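Local coordinates for protein beta-lactamase (Klebsiella pneumoniae, PDB 6KBY) that probably hydrolyses beta-lactam antibiotics to substituted beta-amino acids, as a class C serine beta-lactamase, and binds AMP in its active-site pocket, at residues Ser82-Gln85 with Lys89-Leu92; Val39-Lys44 with Ser364-Asn369. One frame throughout, in Å; residues are numbered along the deposited sequence.

Interaction 1: residues Ser82-Gln85 with Lys89-Leu92; sequences SYAQ and KLSL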
# COMPACT_ATOMS: atom_id res chain seq x y z
N SER A 82 -1.53 -13.70 -1.47
CA SER A 82 -1.55 -14.19 -2.84
C SER A 82 -0.45 -15.23 -3.06
O SER A 82 -0.67 -16.24 -3.74
CB SER A 82 -1.41 -13.01 -3.79
OG SER A 82 -1.54 -13.43 -5.13
N TYR A 83 0.73 -15.00 -2.48
CA TYR A 83 1.81 -15.97 -2.57
C TYR A 83 1.41 -17.28 -1.90
O TYR A 83 1.64 -18.36 -2.45
CB TYR A 83 3.07 -15.38 -1.94
CG TYR A 83 4.27 -16.30 -1.96
CD1 TYR A 83 4.94 -16.57 -3.14
CD2 TYR A 83 4.74 -16.86 -0.78
CE1 TYR A 83 6.05 -17.40 -3.15
CE2 TYR A 83 5.85 -17.69 -0.79
CZ TYR A 83 6.50 -17.95 -1.97
OH TYR A 83 7.60 -18.78 -1.99
N ALA A 84 0.80 -17.20 -0.72
CA ALA A 84 0.30 -18.41 -0.08
C ALA A 84 -0.74 -19.11 -0.94
O ALA A 84 -0.76 -20.34 -1.03
CB ALA A 84 -0.28 -18.07 1.29
N GLN A 85 -1.60 -18.33 -1.60
CA GLN A 85 -2.66 -18.91 -2.42
C GLN A 85 -2.08 -19.64 -3.62
O GLN A 85 -2.41 -20.81 -3.87
CB GLN A 85 -3.63 -17.81 -2.84
CG GLN A 85 -4.87 -18.30 -3.55
CD GLN A 85 -4.72 -18.23 -5.05
OE1 GLN A 85 -4.44 -17.16 -5.61
NE2 GLN A 85 -4.89 -19.36 -5.71
N LYS A 89 -1.39 -23.05 -0.29
CA LYS A 89 -1.51 -23.07 1.17
C LYS A 89 -2.75 -22.36 1.68
O LYS A 89 -3.07 -22.49 2.86
CB LYS A 89 -0.27 -22.42 1.81
CG LYS A 89 1.04 -23.03 1.36
CD LYS A 89 1.11 -24.50 1.71
CE LYS A 89 2.37 -25.14 1.15
NZ LYS A 89 3.46 -24.13 1.02
N LEU A 90 -3.46 -21.65 0.81
CA LEU A 90 -4.55 -20.77 1.22
C LEU A 90 -5.57 -20.75 0.10
O LEU A 90 -5.20 -20.65 -1.07
CB LEU A 90 -3.96 -19.37 1.44
CG LEU A 90 -4.80 -18.18 1.88
CD1 LEU A 90 -3.87 -17.13 2.46
CD2 LEU A 90 -5.55 -17.60 0.72
N SER A 91 -6.85 -20.85 0.45
CA SER A 91 -7.94 -20.54 -0.47
C SER A 91 -8.67 -19.31 0.03
O SER A 91 -9.14 -19.27 1.17
CB SER A 91 -8.94 -21.69 -0.57
OG SER A 91 -10.08 -21.22 -1.28
N LEU A 92 -8.79 -18.30 -0.84
CA LEU A 92 -9.41 -17.05 -0.45
C LEU A 92 -10.89 -17.20 -0.13
O LEU A 92 -11.44 -16.40 0.63
CB LEU A 92 -9.20 -16.00 -1.54
CG LEU A 92 -7.75 -15.62 -1.81
CD1 LEU A 92 -7.65 -14.77 -3.06
CD2 LEU A 92 -7.19 -14.85 -0.63
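Ala84 and Gln85 meet Lys89 and Leu90 where the chain doubles back. The contact is the C-terminal end of helix 72-86, closed by a 6→1 (i to i+5) backbone bond, in the helical part of the class C beta-lactamase fold. One backbone hydrogen bond crosses it. Lys89 N donates to Ala84 O at 2.9 Å, with an N-H...O angle of 158°. This bond ties the loop to the last turn of the helix. Lys89 CB lies 3.6 Å from Ala84 O. A CA-H...O contact adds to it, from Gln85 CA to Leu90 O at 3.4 Å. The apolar part lies on Leu90. Its CG stands anti to the backbone N (chi1 -180°), and the two methyls part over neighbouring helix residues. Leu90 CD1 reaches Ala84 CB at 3.9 Å. Leu90 CD2 comes to 4.1 Å from Gln85 CB. Ala84 also packs on Leu172 and on Ser171 of helix 158-171; both Ala84 and Leu90 are buried. Lys89 touches Ser171 too. Further along, Ser91 N is hydrogen-bonded to Tyr99 OH. On the partly exposed side, the first carbons of the Gln85 side chain border the loop: Gln85 CG sits 3.4 Å from Leu90 O.

Interaction 2: residues Val39-Lys44 with Ser364-Asn369; sequences VTVNGK and SSLEGN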
# COMPACT_ATOMS: atom_id res chain seq x y z
N VAL A 39 9.86 7.67 -10.56
CA VAL A 39 9.04 7.49 -11.75
C VAL A 39 9.69 6.42 -12.62
O VAL A 39 10.91 6.42 -12.80
CB VAL A 39 8.92 8.81 -12.54
CG1 VAL A 39 8.18 8.61 -13.85
CG2 VAL A 39 8.23 9.88 -11.70
N THR A 40 8.87 5.53 -13.17
CA THR A 40 9.32 4.63 -14.23
C THR A 40 8.48 4.83 -15.48
O THR A 40 7.25 4.98 -15.40
CB THR A 40 9.31 3.15 -13.78
OG1 THR A 40 9.92 2.34 -14.80
CG2 THR A 40 7.89 2.63 -13.52
N VAL A 41 9.14 4.88 -16.62
CA VAL A 41 8.48 4.91 -17.93
C VAL A 41 9.50 4.50 -18.97
O VAL A 41 10.69 4.82 -18.85
CB VAL A 41 7.86 6.30 -18.22
CG1 VAL A 41 8.91 7.40 -18.17
CG2 VAL A 41 7.15 6.30 -19.57
N ASN A 42 9.04 3.78 -20.00
CA ASN A 42 9.91 3.33 -21.09
C ASN A 42 11.05 2.46 -20.57
O ASN A 42 12.14 2.42 -21.16
CB ASN A 42 10.43 4.50 -21.93
CG ASN A 42 10.98 4.07 -23.27
OD1 ASN A 42 10.50 3.12 -23.88
ND2 ASN A 42 12.01 4.78 -23.74
N GLY A 43 10.82 1.74 -19.48
CA GLY A 43 11.84 0.89 -18.90
C GLY A 43 12.93 1.62 -18.14
O GLY A 43 13.88 0.97 -17.69
N LYS A 44 12.81 2.93 -17.98
CA LYS A 44 13.82 3.75 -17.32
C LYS A 44 13.29 4.23 -15.98
O LYS A 44 12.09 4.48 -15.82
CB LYS A 44 14.16 4.98 -18.17
CG LYS A 44 14.38 4.70 -19.64
CD LYS A 44 15.55 3.77 -19.86
CE LYS A 44 15.86 3.63 -21.35
NZ LYS A 44 16.15 4.94 -21.98
N SER A 364 0.32 11.87 -16.58
CA SER A 364 -0.28 12.35 -17.81
C SER A 364 0.73 13.04 -18.72
O SER A 364 0.51 13.11 -19.93
CB SER A 364 -1.46 13.27 -17.50
OG SER A 364 -2.48 12.57 -16.80
N SER A 365 1.84 13.54 -18.17
CA SER A 365 2.86 14.23 -18.95
C SER A 365 3.78 13.28 -19.71
O SER A 365 4.57 13.75 -20.54
CB SER A 365 3.72 15.10 -18.03
OG SER A 365 4.69 14.33 -17.33
N LEU A 366 3.69 11.97 -19.48
CA LEU A 366 4.74 11.04 -19.91
C LEU A 366 4.62 10.54 -21.35
O LEU A 366 5.54 9.87 -21.83
CB LEU A 366 4.84 9.87 -18.95
CG LEU A 366 5.23 10.24 -17.52
CD1 LEU A 366 5.37 8.98 -16.69
CD2 LEU A 366 6.52 11.05 -17.49
N GLU A 367 3.53 10.83 -22.05
CA GLU A 367 3.48 10.58 -23.48
C GLU A 367 2.51 11.57 -24.12
O GLU A 367 1.71 12.21 -23.44
CB GLU A 367 3.09 9.14 -23.83
CG GLU A 367 1.62 8.82 -23.59
CD GLU A 367 1.22 7.42 -24.02
OE1 GLU A 367 0.01 7.11 -23.99
OE2 GLU A 367 2.11 6.61 -24.39
N GLY A 368 2.60 11.68 -25.44
CA GLY A 368 1.72 12.57 -26.17
C GLY A 368 0.30 12.05 -26.20
O GLY A 368 -0.00 10.90 -25.87
N ASN A 369 -0.60 12.93 -26.62
CA ASN A 369 -2.02 12.60 -26.71
C ASN A 369 -2.34 12.00 -28.08
O ASN A 369 -1.86 12.48 -29.11
CB ASN A 369 -2.86 13.86 -26.50
CG ASN A 369 -2.59 14.51 -25.16
OD1 ASN A 369 -2.20 13.84 -24.20
ND2 ASN A 369 -2.80 15.82 -25.08
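Leu366 reaches from the C-terminal tail to the end of strand 34-41 and rests on Val39 and Val41. The contact is purely apolar. The bond from CA to CB of Leu366 points toward the strand. Its CG lies anti to its own carbonyl carbon (chi1 -62°), and this carries the fork of the side chain to the two valines. CB and CG stay more than 4.2 Å from any valine atom. The touching is done by one methyl, CD1. Leu366 CD1 meets Val39 CG1 at 4.0 Å, methyl to methyl, tip to tip. Leu366 CD1 lies 4.0 Å from Val41 CB, the branch point, and 4.1 Å from Val41 CG1, and here the two side chains cross obliquely. Leu366 CD2 lies farther off, 4.4 Å from Val41 CG1. Val39 and Val41 alternate with Thr40, which faces the other side of the strand and packs on Leu238 and Gln242 of helix 234-244. A type I' beta turn from Val41 to Lys44 closes the hairpin between strands 34-41 and 44-50. Its backbone bonds are Lys44 N to Val41 O at 3.0 Å and Val41 N to Lys44 O at 3.1 Å. Leu366 follows helix 352-364 and also touches Ile15 of helix 11-30 and Met340 of strand 340-346. Val41 touches the same two residues. The leucine thus sits between the N-terminal helix and the edge region of the large antiparallel sheet.

How the interactions relate
From the N terminus, the chain forms helix 11-30 and then strand 34-41, which holds the first half of interaction 2. After strand 44-50 and three short strands it reaches helix 72-86, where that helix and the loop after it make interaction 1. That contact closes a short loop of three intervening residues. The rest of the helices and sheet strands follow. Helix 352-364 then brings the tail back to the strand, and interaction 2 closes a loop of 319 intervening residues. Interaction 1 falls wholly within it. The two do not touch: their centres are 34 Å apart. One fixes a local turn between helices, the other ties the chain's end to its first sheet strand.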